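Local coordinates for insecticidal Delta-Endotoxin Cry8Ea1 (Bacillus Thuringiensis, PDB 3EB7), which is toxic to underground insect larvae, and, as in other three-domain Cry toxins, probably kills by inserting its N-terminal helical domain into gut-cell membranes to form pores, at residues L78-Y82 with I111-F116; S46-M52 with R68-L72; L84-L89 with D104-F109. All coordinates share one frame; numbering follows the deposited sequence.

All three contacts lie in the N-terminal helical domain, and all use helix 65-93. Interaction 2 comes first along the chain and sets the start of that helix against helix 47-59. Interactions 1 and 3 follow, pairing its later turns with helix 99-119; because the helices run antiparallel, 84-89 with 104-109 is nested inside the loop closed by 78-82 with 111-116. The centres of interactions 1 and 3 are about 10 Å apart and the two touch, Leu112 CD1 lying 3.6 Å from Tyr85 CB, so they form one continuous interface. Interaction 2 is about 16 Å from interaction 1 and about 24 Å from interaction 3, centre to centre. One long helix ties successive hairpins into the bundle.

Interaction 1: residues L78-Y82 with I111-F116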
ATOM      1  N   LEU A  78      -9.513  10.313  24.352  1.00 29.68           N
ATOM      2  CA  LEU A  78      -8.171   9.787  24.085  1.00 29.27           C
ATOM      3  C   LEU A  78      -7.317  10.896  23.471  1.00 28.91           C
ATOM      4  O   LEU A  78      -6.111  10.975  23.700  1.00 29.13           O
ATOM      5  CB  LEU A  78      -8.290   8.621  23.107  1.00 28.76           C
ATOM      6  CG  LEU A  78      -7.201   7.578  22.856  1.00 30.19           C
ATOM      7  CD1 LEU A  78      -6.899   6.692  24.067  1.00 27.27           C
ATOM      8  CD2 LEU A  78      -7.640   6.686  21.658  1.00 31.25           C
ATOM      9  N   GLY A  79      -7.961  11.742  22.673  1.00 28.38           N
ATOM     10  CA  GLY A  79      -7.327  12.900  22.097  1.00 28.16           C
ATOM     11  C   GLY A  79      -6.892  13.911  23.122  1.00 28.22           C
ATOM     12  O   GLY A  79      -5.783  14.415  23.044  1.00 28.37           O
ATOM     13  N   ASN A  80      -7.768  14.213  24.080  1.00 27.97           N
ATOM     14  CA  ASN A  80      -7.433  15.114  25.177  1.00 28.78           C
ATOM     15  C   ASN A  80      -6.254  14.577  25.971  1.00 28.61           C
ATOM     16  O   ASN A  80      -5.364  15.327  26.347  1.00 28.77           O
ATOM     17  CB  ASN A  80      -8.647  15.351  26.106  1.00 28.76           C
ATOM     18  CG  ASN A  80      -9.812  16.054  25.393  1.00 31.92           C
ATOM     19  OD1 ASN A  80      -9.616  16.955  24.553  1.00 31.87           O
ATOM     20  ND2 ASN A  80     -11.032  15.636  25.720  1.00 31.96           N
ATOM     21  N   ASN A  81      -6.263  13.269  26.226  1.00 28.47           N
ATOM     22  CA  ASN A  81      -5.173  12.607  26.936  1.00 28.20           C
ATOM     23  C   ASN A  81      -3.865  12.520  26.147  1.00 27.90           C
ATOM     24  O   ASN A  81      -2.789  12.486  26.739  1.00 27.76           O
ATOM     25  CB  ASN A  81      -5.627  11.229  27.416  1.00 28.47           C
ATOM     26  CG  ASN A  81      -6.492  11.311  28.660  1.00 29.22           C
ATOM     27  OD1 ASN A  81      -6.014  11.675  29.735  1.00 33.43           O
ATOM     28  ND2 ASN A  81      -7.760  10.995  28.522  1.00 26.85           N
ATOM     29  N   TYR A  82      -3.972  12.480  24.821  1.00 27.52           N
ATOM     30  CA  TYR A  82      -2.816  12.581  23.941  1.00 28.08           C
ATOM     31  C   TYR A  82      -2.133  13.950  23.945  1.00 28.68           C
ATOM     32  O   TYR A  82      -0.917  14.003  23.820  1.00 28.36           O
ATOM     33  CB  TYR A  82      -3.188  12.191  22.519  1.00 27.34           C
ATOM     34  CG  TYR A  82      -2.733  10.795  22.153  1.00 28.04           C
ATOM     35  CD1 TYR A  82      -3.649   9.730  22.083  1.00 25.31           C
ATOM     36  CD2 TYR A  82      -1.369  10.538  21.875  1.00 27.12           C
ATOM     37  CE1 TYR A  82      -3.217   8.441  21.748  1.00 24.23           C
ATOM     38  CE2 TYR A  82      -0.933   9.284  21.534  1.00 25.86           C
ATOM     39  CZ  TYR A  82      -1.858   8.238  21.474  1.00 26.89           C
ATOM     40  OH  TYR A  82      -1.408   6.997  21.140  1.00 28.75           O
ATOM     41  N   ILE A 111      -1.714   6.117  31.472  1.00 28.23           N
ATOM     42  CA  ILE A 111      -3.126   6.480  31.265  1.00 28.80           C
ATOM     43  C   ILE A 111      -3.549   6.170  29.830  1.00 28.12           C
ATOM     44  O   ILE A 111      -4.640   5.659  29.608  1.00 28.40           O
ATOM     45  CB  ILE A 111      -3.427   7.976  31.639  1.00 29.42           C
ATOM     46  CG1 ILE A 111      -3.502   8.145  33.176  1.00 29.52           C
ATOM     47  CG2 ILE A 111      -4.687   8.503  30.905  1.00 29.31           C
ATOM     48  CD1 ILE A 111      -3.191   9.546  33.667  1.00 28.82           C
ATOM     49  N   LEU A 112      -2.694   6.458  28.853  1.00 27.54           N
ATOM     50  CA  LEU A 112      -3.038   6.135  27.458  1.00 26.79           C
ATOM     51  C   LEU A 112      -3.170   4.643  27.251  1.00 26.09           C
ATOM     52  O   LEU A 112      -4.177   4.177  26.729  1.00 25.75           O
ATOM     53  CB  LEU A 112      -2.070   6.758  26.453  1.00 26.68           C
ATOM     54  CG  LEU A 112      -2.358   8.242  26.254  1.00 27.58           C
ATOM     55  CD1 LEU A 112      -1.216   8.861  25.519  1.00 26.95           C
ATOM     56  CD2 LEU A 112      -3.724   8.483  25.530  1.00 26.76           C
ATOM     57  N   ASP A 113      -2.184   3.895  27.723  1.00 26.17           N
ATOM     58  CA  ASP A 113      -2.149   2.448  27.517  1.00 25.54           C
ATOM     59  C   ASP A 113      -3.416   1.845  28.133  1.00 24.92           C
ATOM     60  O   ASP A 113      -4.133   1.047  27.530  1.00 23.80           O
ATOM     61  CB  ASP A 113      -0.849   1.867  28.102  1.00 25.52           C
ATOM     62  CG  ASP A 113      -0.801   0.351  28.045  1.00 26.54           C
ATOM     63  OD1 ASP A 113      -0.611  -0.293  29.087  1.00 28.46           O
ATOM     64  OD2 ASP A 113      -0.980  -0.218  26.959  1.00 30.70           O
ATOM     65  N   SER A 114      -3.728   2.294  29.323  1.00 25.42           N
ATOM     66  CA  SER A 114      -4.913   1.813  30.017  1.00 26.67           C
ATOM     67  C   SER A 114      -6.212   2.090  29.255  1.00 26.17           C
ATOM     68  O   SER A 114      -7.087   1.242  29.212  1.00 26.35           O
ATOM     69  CB  SER A 114      -4.962   2.386  31.431  1.00 26.59           C
ATOM     70  OG  SER A 114      -6.299   2.634  31.800  1.00 29.67           O
ATOM     71  N   LEU A 115      -6.307   3.263  28.633  1.00 26.66           N
ATOM     72  CA  LEU A 115      -7.472   3.668  27.830  1.00 26.58           C
ATOM     73  C   LEU A 115      -7.575   2.842  26.531  1.00 26.77           C
ATOM     74  O   LEU A 115      -8.661   2.372  26.130  1.00 26.98           O
ATOM     75  CB  LEU A 115      -7.334   5.167  27.507  1.00 27.13           C
ATOM     76  CG  LEU A 115      -8.020   6.343  28.243  1.00 26.88           C
ATOM     77  CD1 LEU A 115      -8.780   6.001  29.487  1.00 25.66           C
ATOM     78  CD2 LEU A 115      -7.062   7.490  28.475  1.00 25.86           C
ATOM     79  N   PHE A 116      -6.436   2.631  25.883  1.00 26.26           N
ATOM     80  CA  PHE A 116      -6.386   1.776  24.716  1.00 26.08           C
ATOM     81  C   PHE A 116      -6.904   0.400  25.035  1.00 26.85           C
ATOM     82  O   PHE A 116      -7.787  -0.084  24.348  1.00 28.24           O
ATOM     83  CB  PHE A 116      -4.984   1.726  24.125  1.00 24.76           C
ATOM     84  CG  PHE A 116      -4.684   2.871  23.243  1.00 22.90           C
ATOM     85  CD1 PHE A 116      -3.676   3.765  23.566  1.00 22.34           C
ATOM     86  CD2 PHE A 116      -5.427   3.072  22.067  1.00 21.48           C
ATOM     87  CE1 PHE A 116      -3.393   4.851  22.718  1.00 23.33           C
ATOM     88  CE2 PHE A 116      -5.161   4.134  21.215  1.00 19.90           C
ATOM     89  CZ  PHE A 116      -4.150   5.037  21.535  1.00 22.16           C
TER
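Leu112 reaches from helix 99-119 onto the ring of Tyr82, with CD1 almost directly over the ring centre, 3.9 Å from the centroid, a CH-pi contact. Its other methyl, CD2, lies above the same face, out past the CD1-CE1 side of the ring, and also meets Asn81 CB and Leu78 CD1. Leu78 returns the gesture one turn away: its CD1 lies over the face of the Phe116 ring, 4.1 Å from the centroid, while CD2 packs against Phe116 CE2 at 3.6 Å. With chi1 at -163°, Leu78 sends CG away from its own backbone N, and this carries both methyls across to the phenyl group. The rings of Tyr82 and Phe116 meet rim to rim, with planes 74° apart and neither over the other's face; Tyr82 CE1 is 3.5 Å from Phe116 CZ. On the more open flank, Asn81 crosses Leu115 and Ile111 at about right angles. Its ND2 lies 3.6 Å from Leu115 CD2 and its OD1 faces Ile111 CG2, but the polar bond of this amide goes back along its own helix, from ND2 to the carbonyl of Gly77.

The next shell packs on both rings. Phe116 stacks on His143 of helix 133-153, and Tyr82 meets the Trp41 ring and, on helix 26-40, Tyr33 and Ile37. Asp113, turned away from this interface, bonds to His143 and forms a salt bridge with Arg170.

The segment axes are 10.3 Å apart and 163° from parallel, an antiparallel helix pair within the domain's bundle. Methyls on aromatic faces, ring rims and aliphatic packing hold it by non-directional apolar contact, with the Asn81 amide bonded within its own helix.

Interaction 2: residues S46-M52 with R68-L72; sequences SQWEIFM and RAKAL
Met52 and Arg68 slide past each other in opposite directions, and the methionine can be followed outward from its backbone. Its CB stands near the arginine head, 4.2 Å from Arg68 NH1. Beyond CG the chain is fully extended, which takes SD past Arg68 CG at 3.9 Å and brings the CE methyl against both Ala71 CB and Leu72 CD1, each 3.6 Å away. Leu72 CD1 is therefore shared, since it also touches Glu49 CB.

These residues join helix 47-59 to the start of helix 65-93, successive helices of the delta-endotoxin N-terminal bundle, whose segments run 140° from parallel with axes 10.5 Å apart. Trp48 and Phe51 pack on helices 26-40 and 133-153, so one side of segment 46-52 faces the bundle interior.

Polar groups border the leucine: Ser46 OG by CD1 and Glu49 OE1 by CD2. Ser46 is the N-cap of its helix, its OG accepting from Glu49 N at 2.9 Å; the same hydroxyl is bridged by a water to Leu72 O, to which the water donates. Toward Arg68, Glu49 bends at chi2 and brings OE1 to the edge of the guanidinium, in its plane. The salt bridge from Glu49 OE1 to Arg68 NH1 is weak as a hydrogen bond, 3.5 Å long though nearly straight at 163°, with the carboxylate and guanidinium planes 75° apart. Arg68 has a stronger partner in Glu56, which takes NH2 in a salt bridge.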
ATOM      1  N   SER A  46     -15.054  15.811  14.825  1.00 29.21           N
ATOM      2  CA  SER A  46     -14.426  14.518  15.017  1.00 27.72           C
ATOM      3  C   SER A  46     -13.848  14.008  13.728  1.00 26.85           C
ATOM      4  O   SER A  46     -14.592  13.710  12.780  1.00 26.08           O
ATOM      5  CB  SER A  46     -15.390  13.471  15.545  1.00 27.69           C
ATOM      6  OG  SER A  46     -14.747  12.207  15.404  1.00 26.88           O
ATOM      7  N   GLN A  47     -12.522  13.881  13.690  1.00 26.28           N
ATOM      8  CA  GLN A  47     -11.876  13.272  12.517  1.00 25.51           C
ATOM      9  C   GLN A  47     -12.181  11.758  12.462  1.00 24.26           C
ATOM     10  O   GLN A  47     -12.240  11.176  11.402  1.00 24.55           O
ATOM     11  CB  GLN A  47     -10.377  13.626  12.467  1.00 25.80           C
ATOM     12  CG  GLN A  47      -9.658  13.326  11.151  1.00 28.26           C
ATOM     13  CD  GLN A  47     -10.176  14.134   9.960  1.00 30.05           C
ATOM     14  OE1 GLN A  47     -10.132  13.662   8.831  1.00 31.38           O
ATOM     15  NE2 GLN A  47     -10.720  15.325  10.217  1.00 30.35           N
ATOM     16  N   TRP A  48     -12.453  11.141  13.608  1.00 23.24           N
ATOM     17  CA  TRP A  48     -12.836   9.725  13.654  1.00 22.09           C
ATOM     18  C   TRP A  48     -14.239   9.407  13.078  1.00 21.89           C
ATOM     19  O   TRP A  48     -14.477   8.301  12.565  1.00 19.92           O
ATOM     20  CB  TRP A  48     -12.706   9.184  15.083  1.00 22.10           C
ATOM     21  CG  TRP A  48     -11.311   9.386  15.658  1.00 21.19           C
ATOM     22  CD1 TRP A  48     -10.860  10.460  16.345  1.00 20.35           C
ATOM     23  CD2 TRP A  48     -10.205   8.490  15.542  1.00 20.97           C
ATOM     24  NE1 TRP A  48      -9.535  10.289  16.698  1.00 21.88           N
ATOM     25  CE2 TRP A  48      -9.111   9.082  16.219  1.00 22.45           C
ATOM     26  CE3 TRP A  48     -10.043   7.225  14.962  1.00 19.48           C
ATOM     27  CZ2 TRP A  48      -7.862   8.456  16.317  1.00 23.48           C
ATOM     28  CZ3 TRP A  48      -8.824   6.608  15.060  1.00 21.46           C
ATOM     29  CH2 TRP A  48      -7.736   7.223  15.721  1.00 21.64           C
ATOM     30  N   GLU A  49     -15.157  10.372  13.184  1.00 21.48           N
ATOM     31  CA  GLU A  49     -16.492  10.245  12.582  1.00 21.67           C
ATOM     32  C   GLU A  49     -16.353  10.149  11.068  1.00 20.93           C
ATOM     33  O   GLU A  49     -17.049   9.392  10.456  1.00 20.90           O
ATOM     34  CB  GLU A  49     -17.406  11.422  12.992  1.00 22.05           C
ATOM     35  CG  GLU A  49     -18.607  11.671  12.074  1.00 21.87           C
ATOM     36  CD  GLU A  49     -19.708  10.587  12.165  1.00 25.68           C
ATOM     37  OE1 GLU A  49     -19.559   9.607  12.920  1.00 22.91           O
ATOM     38  OE2 GLU A  49     -20.752  10.724  11.460  1.00 27.71           O
ATOM     39  N   ILE A  50     -15.424  10.900  10.477  1.00 20.34           N
ATOM     40  CA  ILE A  50     -15.085  10.748   9.054  1.00 19.40           C
ATOM     41  C   ILE A  50     -14.654   9.319   8.614  1.00 19.15           C
ATOM     42  O   ILE A  50     -15.048   8.863   7.531  1.00 20.43           O
ATOM     43  CB  ILE A  50     -14.062  11.849   8.649  1.00 20.06           C
ATOM     44  CG1 ILE A  50     -14.723  13.226   8.834  1.00 20.75           C
ATOM     45  CG2 ILE A  50     -13.532  11.661   7.189  1.00 19.21           C
ATOM     46  CD1 ILE A  50     -13.753  14.396   8.790  1.00 24.59           C
ATOM     47  N   PHE A  51     -13.861   8.632   9.429  1.00 18.72           N
ATOM     48  CA  PHE A  51     -13.500   7.221   9.217  1.00 20.65           C
ATOM     49  C   PHE A  51     -14.719   6.286   9.226  1.00 20.78           C
ATOM     50  O   PHE A  51     -14.791   5.314   8.450  1.00 20.61           O
ATOM     51  CB  PHE A  51     -12.446   6.743  10.256  1.00 20.72           C
ATOM     52  CG  PHE A  51     -11.057   7.300  10.026  1.00 22.81           C
ATOM     53  CD1 PHE A  51     -10.425   8.060  10.997  1.00 25.23           C
ATOM     54  CD2 PHE A  51     -10.367   7.037   8.832  1.00 25.65           C
ATOM     55  CE1 PHE A  51      -9.127   8.586  10.787  1.00 25.62           C
ATOM     56  CE2 PHE A  51      -9.063   7.537   8.608  1.00 24.01           C
ATOM     57  CZ  PHE A  51      -8.458   8.320   9.581  1.00 24.25           C
ATOM     58  N   MET A  52     -15.679   6.585  10.097  1.00 20.78           N
ATOM     59  CA  MET A  52     -16.895   5.790  10.176  1.00 22.00           C
ATOM     60  C   MET A  52     -17.772   6.029   8.953  1.00 21.80           C
ATOM     61  O   MET A  52     -18.253   5.078   8.312  1.00 22.70           O
ATOM     62  CB  MET A  52     -17.673   6.121  11.444  1.00 20.27           C
ATOM     63  CG  MET A  52     -16.961   5.777  12.708  1.00 20.74           C
ATOM     64  SD  MET A  52     -18.067   6.079  14.140  1.00 25.60           S
ATOM     65  CE  MET A  52     -16.899   5.830  15.494  1.00 22.05           C
ATOM     66  N   ARG A  68     -21.873   4.206  17.743  1.00 26.33           N
ATOM     67  CA  ARG A  68     -21.222   5.406  17.228  1.00 26.76           C
ATOM     68  C   ARG A  68     -20.917   6.415  18.349  1.00 25.94           C
ATOM     69  O   ARG A  68     -19.760   6.907  18.470  1.00 25.77           O
ATOM     70  CB  ARG A  68     -22.055   6.075  16.137  1.00 26.69           C
ATOM     71  CG  ARG A  68     -21.435   7.383  15.619  1.00 27.29           C
ATOM     72  CD  ARG A  68     -22.336   8.137  14.611  1.00 28.85           C
ATOM     73  NE  ARG A  68     -23.171   7.236  13.823  1.00 34.38           N
ATOM     74  CZ  ARG A  68     -22.843   6.728  12.628  1.00 33.12           C
ATOM     75  NH1 ARG A  68     -21.692   7.049  12.016  1.00 27.83           N
ATOM     76  NH2 ARG A  68     -23.710   5.915  12.032  1.00 32.08           N
ATOM     77  N   ALA A  69     -21.949   6.729  19.142  1.00 24.88           N
ATOM     78  CA  ALA A  69     -21.849   7.728  20.232  1.00 24.29           C
ATOM     79  C   ALA A  69     -20.718   7.413  21.202  1.00 23.69           C
ATOM     80  O   ALA A  69     -19.938   8.310  21.554  1.00 23.81           O
ATOM     81  CB  ALA A  69     -23.156   7.849  20.999  1.00 23.63           C
ATOM     82  N   LYS A  70     -20.635   6.147  21.622  1.00 22.58           N
ATOM     83  CA  LYS A  70     -19.609   5.705  22.565  1.00 22.96           C
ATOM     84  C   LYS A  70     -18.182   5.776  22.015  1.00 21.57           C
ATOM     85  O   LYS A  70     -17.307   6.352  22.653  1.00 22.53           O
ATOM     86  CB  LYS A  70     -19.923   4.301  23.040  1.00 23.15           C
ATOM     87  CG  LYS A  70     -19.205   3.886  24.277  1.00 28.02           C
ATOM     88  CD  LYS A  70     -19.803   2.537  24.752  1.00 31.18           C
ATOM     89  CE  LYS A  70     -18.814   1.777  25.651  1.00 34.74           C
ATOM     90  NZ  LYS A  70     -19.401   0.539  26.268  1.00 34.36           N
ATOM     91  N   ALA A  71     -17.941   5.196  20.845  1.00 21.37           N
ATOM     92  CA  ALA A  71     -16.625   5.269  20.190  1.00 21.34           C
ATOM     93  C   ALA A  71     -16.180   6.745  20.017  1.00 21.27           C
ATOM     94  O   ALA A  71     -15.074   7.099  20.343  1.00 21.77           O
ATOM     95  CB  ALA A  71     -16.669   4.553  18.849  1.00 20.38           C
ATOM     96  N   LEU A  72     -17.077   7.608  19.563  1.00 21.86           N
ATOM     97  CA  LEU A  72     -16.777   9.036  19.397  1.00 22.41           C
ATOM     98  C   LEU A  72     -16.382   9.720  20.690  1.00 22.65           C
ATOM     99  O   LEU A  72     -15.445  10.529  20.693  1.00 23.22           O
ATOM    100  CB  LEU A  72     -17.972   9.757  18.744  1.00 22.81           C
ATOM    101  CG  LEU A  72     -18.033  10.054  17.243  1.00 23.84           C
ATOM    102  CD1 LEU A  72     -17.009   9.300  16.330  1.00 24.58           C
ATOM    103  CD2 LEU A  72     -19.466   9.965  16.702  1.00 22.61           C
TER
HETATM  104  O   HOH W   1     -14.324  11.443  18.065  1.00 31.61           O

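Interaction 3: residues L84-L89 with D104-F109; sequences LYLTAL and DVRNRF
Ala88 CB packs on Val105 CA and Arg108 CG, each at 3.8 Å. The small methyl lets the backbones close in: Ala88 and Val105 have CA atoms 4.9 Å apart, and the segment axes approach to 8.7 Å in an antiparallel pair. Beside it, Leu89 CD2 touches Val105 CG2 at 3.9 Å.

Contacts of the Tyr85 ring come next. Arg108 CB and the carbonyl O of Val105 lie at its edge, and CE1 is 3.8 Å from Phe109 CB. Tyr85 and Phe109 run side by side in the same direction, toward helix 133-153, where both touch Leu146 and the tyrosine hydroxyl is hydrogen-bonded to Asp149.

Among the charged groups, Arg108 bends at chi2 (-64°), turning its chain across Leu84: CD and NE both reach Leu84 CB, and Leu84 CD1 lies over one guanidinium face, near its rim. Asn107 ND2 lies over the opposite face. A long salt bridge within the helix, Arg108 NE to Asp104 OD2 at 3.6 Å, may steady the head.

Ala88 thus permits the close approach of the helices, while Arg108 CB, CG and CD supply apolar surface and the polar head lies to the side.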
ATOM      1  N   LEU A  84      -1.955  15.981  26.550  1.00 31.25           N
ATOM      2  CA  LEU A  84      -1.273  15.960  27.827  1.00 31.15           C
ATOM      3  C   LEU A  84      -0.009  15.088  27.802  1.00 31.37           C
ATOM      4  O   LEU A  84       0.993  15.431  28.420  1.00 30.58           O
ATOM      5  CB  LEU A  84      -2.230  15.492  28.924  1.00 30.34           C
ATOM      6  CG  LEU A  84      -3.553  16.243  29.060  1.00 28.86           C
ATOM      7  CD1 LEU A  84      -4.470  15.501  29.999  1.00 26.99           C
ATOM      8  CD2 LEU A  84      -3.347  17.681  29.548  1.00 31.83           C
ATOM      9  N   TYR A  85      -0.074  13.955  27.108  1.00 31.87           N
ATOM     10  CA  TYR A  85       1.101  13.113  26.897  1.00 31.77           C
ATOM     11  C   TYR A  85       2.126  13.834  26.019  1.00 32.08           C
ATOM     12  O   TYR A  85       3.312  13.826  26.325  1.00 31.33           O
ATOM     13  CB  TYR A  85       0.703  11.785  26.277  1.00 31.77           C
ATOM     14  CG  TYR A  85       1.852  10.874  25.946  1.00 31.98           C
ATOM     15  CD1 TYR A  85       2.773  10.471  26.936  1.00 31.68           C
ATOM     16  CD2 TYR A  85       2.007  10.364  24.649  1.00 31.56           C
ATOM     17  CE1 TYR A  85       3.824   9.615  26.620  1.00 31.46           C
ATOM     18  CE2 TYR A  85       3.073   9.504  24.323  1.00 30.63           C
ATOM     19  CZ  TYR A  85       3.958   9.127  25.311  1.00 31.86           C
ATOM     20  OH  TYR A  85       4.994   8.274  24.996  1.00 32.83           O
ATOM     21  N   LEU A  86       1.678  14.469  24.940  1.00 32.21           N
ATOM     22  CA  LEU A  86       2.615  15.298  24.154  1.00 33.36           C
ATOM     23  C   LEU A  86       3.262  16.417  24.985  1.00 34.14           C
ATOM     24  O   LEU A  86       4.474  16.641  24.889  1.00 35.32           O
ATOM     25  CB  LEU A  86       1.942  15.892  22.915  1.00 32.65           C
ATOM     26  CG  LEU A  86       2.805  16.791  22.034  1.00 32.60           C
ATOM     27  CD1 LEU A  86       3.956  15.990  21.427  1.00 29.60           C
ATOM     28  CD2 LEU A  86       1.941  17.477  20.968  1.00 33.22           C
ATOM     29  N   THR A  87       2.471  17.119  25.794  1.00 34.39           N
ATOM     30  CA  THR A  87       3.018  18.200  26.612  1.00 34.90           C
ATOM     31  C   THR A  87       4.005  17.657  27.667  1.00 35.09           C
ATOM     32  O   THR A  87       5.030  18.282  27.921  1.00 35.31           O
ATOM     33  CB  THR A  87       1.905  19.070  27.244  1.00 35.33           C
ATOM     34  OG1 THR A  87       1.187  19.730  26.198  1.00 35.42           O
ATOM     35  CG2 THR A  87       2.482  20.144  28.207  1.00 35.11           C
ATOM     36  N   ALA A  88       3.697  16.491  28.238  1.00 34.72           N
ATOM     37  CA  ALA A  88       4.588  15.796  29.168  1.00 35.57           C
ATOM     38  C   ALA A  88       5.906  15.299  28.516  1.00 36.62           C
ATOM     39  O   ALA A  88       6.965  15.329  29.161  1.00 36.61           O
ATOM     40  CB  ALA A  88       3.853  14.661  29.896  1.00 34.24           C
ATOM     41  N   LEU A  89       5.840  14.866  27.251  1.00 37.59           N
ATOM     42  CA  LEU A  89       7.039  14.555  26.468  1.00 39.02           C
ATOM     43  C   LEU A  89       7.871  15.798  26.166  1.00 40.32           C
ATOM     44  O   LEU A  89       9.101  15.713  26.105  1.00 41.24           O
ATOM     45  CB  LEU A  89       6.680  13.898  25.145  1.00 38.29           C
ATOM     46  CG  LEU A  89       6.249  12.435  25.146  1.00 39.49           C
ATOM     47  CD1 LEU A  89       5.497  12.131  23.850  1.00 40.01           C
ATOM     48  CD2 LEU A  89       7.454  11.501  25.324  1.00 38.92           C
ATOM     49  N   ASP A 104       5.477  12.437  35.509  1.00 42.21           N
ATOM     50  CA  ASP A 104       4.413  12.990  34.699  1.00 41.83           C
ATOM     51  C   ASP A 104       4.259  12.294  33.359  1.00 40.38           C
ATOM     52  O   ASP A 104       3.147  11.921  32.984  1.00 39.97           O
ATOM     53  CB  ASP A 104       4.638  14.478  34.462  1.00 42.98           C
ATOM     54  CG  ASP A 104       3.340  15.230  34.146  1.00 46.74           C
ATOM     55  OD1 ASP A 104       3.435  16.415  33.735  1.00 52.56           O
ATOM     56  OD2 ASP A 104       2.227  14.663  34.305  1.00 49.58           O
ATOM     57  N   VAL A 105       5.369  12.149  32.639  1.00 39.02           N
ATOM     58  CA  VAL A 105       5.405  11.476  31.342  1.00 37.85           C
ATOM     59  C   VAL A 105       5.058   9.991  31.481  1.00 38.06           C
ATOM     60  O   VAL A 105       4.292   9.459  30.688  1.00 38.34           O
ATOM     61  CB  VAL A 105       6.768  11.698  30.588  1.00 38.01           C
ATOM     62  CG1 VAL A 105       7.943  11.057  31.310  1.00 35.96           C
ATOM     63  CG2 VAL A 105       6.701  11.215  29.154  1.00 36.40           C
ATOM     64  N   ARG A 106       5.601   9.333  32.497  1.00 37.71           N
ATOM     65  CA  ARG A 106       5.309   7.934  32.747  1.00 37.87           C
ATOM     66  C   ARG A 106       3.806   7.757  33.031  1.00 36.95           C
ATOM     67  O   ARG A 106       3.146   6.875  32.476  1.00 36.52           O
ATOM     68  CB  ARG A 106       6.143   7.466  33.929  1.00 37.82           C
ATOM     69  CG  ARG A 106       6.065   6.004  34.231  1.00 41.89           C
ATOM     70  CD  ARG A 106       6.436   5.704  35.695  1.00 48.87           C
ATOM     71  NE  ARG A 106       7.680   6.369  36.088  1.00 53.32           N
ATOM     72  CZ  ARG A 106       7.972   6.748  37.330  1.00 56.37           C
ATOM     73  NH1 ARG A 106       7.106   6.526  38.324  1.00 56.48           N
ATOM     74  NH2 ARG A 106       9.136   7.357  37.577  1.00 56.95           N
ATOM     75  N   ASN A 107       3.279   8.625  33.893  1.00 36.47           N
ATOM     76  CA  ASN A 107       1.873   8.636  34.269  1.00 36.23           C
ATOM     77  C   ASN A 107       0.923   8.889  33.074  1.00 34.44           C
ATOM     78  O   ASN A 107      -0.115   8.263  32.968  1.00 34.50           O
ATOM     79  CB  ASN A 107       1.687   9.633  35.443  1.00 37.65           C
ATOM     80  CG  ASN A 107       0.243  10.119  35.623  1.00 41.46           C
ATOM     81  OD1 ASN A 107      -0.665   9.340  35.964  1.00 44.18           O
ATOM     82  ND2 ASN A 107       0.036  11.436  35.440  1.00 47.21           N
ATOM     83  N   ARG A 108       1.301   9.766  32.152  1.00 33.24           N
ATOM     84  CA  ARG A 108       0.445  10.071  31.003  1.00 32.37           C
ATOM     85  C   ARG A 108       0.384   8.873  30.041  1.00 31.21           C
ATOM     86  O   ARG A 108      -0.647   8.614  29.433  1.00 29.96           O
ATOM     87  CB  ARG A 108       0.944  11.316  30.241  1.00 32.33           C
ATOM     88  CG  ARG A 108       0.843  12.633  30.978  1.00 34.18           C
ATOM     89  CD  ARG A 108      -0.585  12.997  31.265  1.00 37.35           C
ATOM     90  NE  ARG A 108      -0.667  14.145  32.173  1.00 40.82           N
ATOM     91  CZ  ARG A 108      -1.722  14.415  32.955  1.00 41.90           C
ATOM     92  NH1 ARG A 108      -2.802  13.626  32.939  1.00 38.31           N
ATOM     93  NH2 ARG A 108      -1.700  15.487  33.750  1.00 42.09           N
ATOM     94  N   PHE A 109       1.526   8.196  29.906  1.00 30.30           N
ATOM     95  CA  PHE A 109       1.733   7.057  29.050  1.00 30.09           C
ATOM     96  C   PHE A 109       0.902   5.885  29.559  1.00 29.56           C
ATOM     97  O   PHE A 109       0.280   5.174  28.767  1.00 28.75           O
ATOM     98  CB  PHE A 109       3.240   6.687  29.025  1.00 30.64           C
ATOM     99  CG  PHE A 109       3.503   5.270  28.585  1.00 33.33           C
ATOM    100  CD1 PHE A 109       3.776   4.980  27.243  1.00 35.22           C
ATOM    101  CD2 PHE A 109       3.440   4.206  29.516  1.00 33.61           C
ATOM    102  CE1 PHE A 109       3.968   3.649  26.832  1.00 34.88           C
ATOM    103  CE2 PHE A 109       3.630   2.900  29.124  1.00 32.54           C
ATOM    104  CZ  PHE A 109       3.887   2.610  27.770  1.00 33.87           C
TER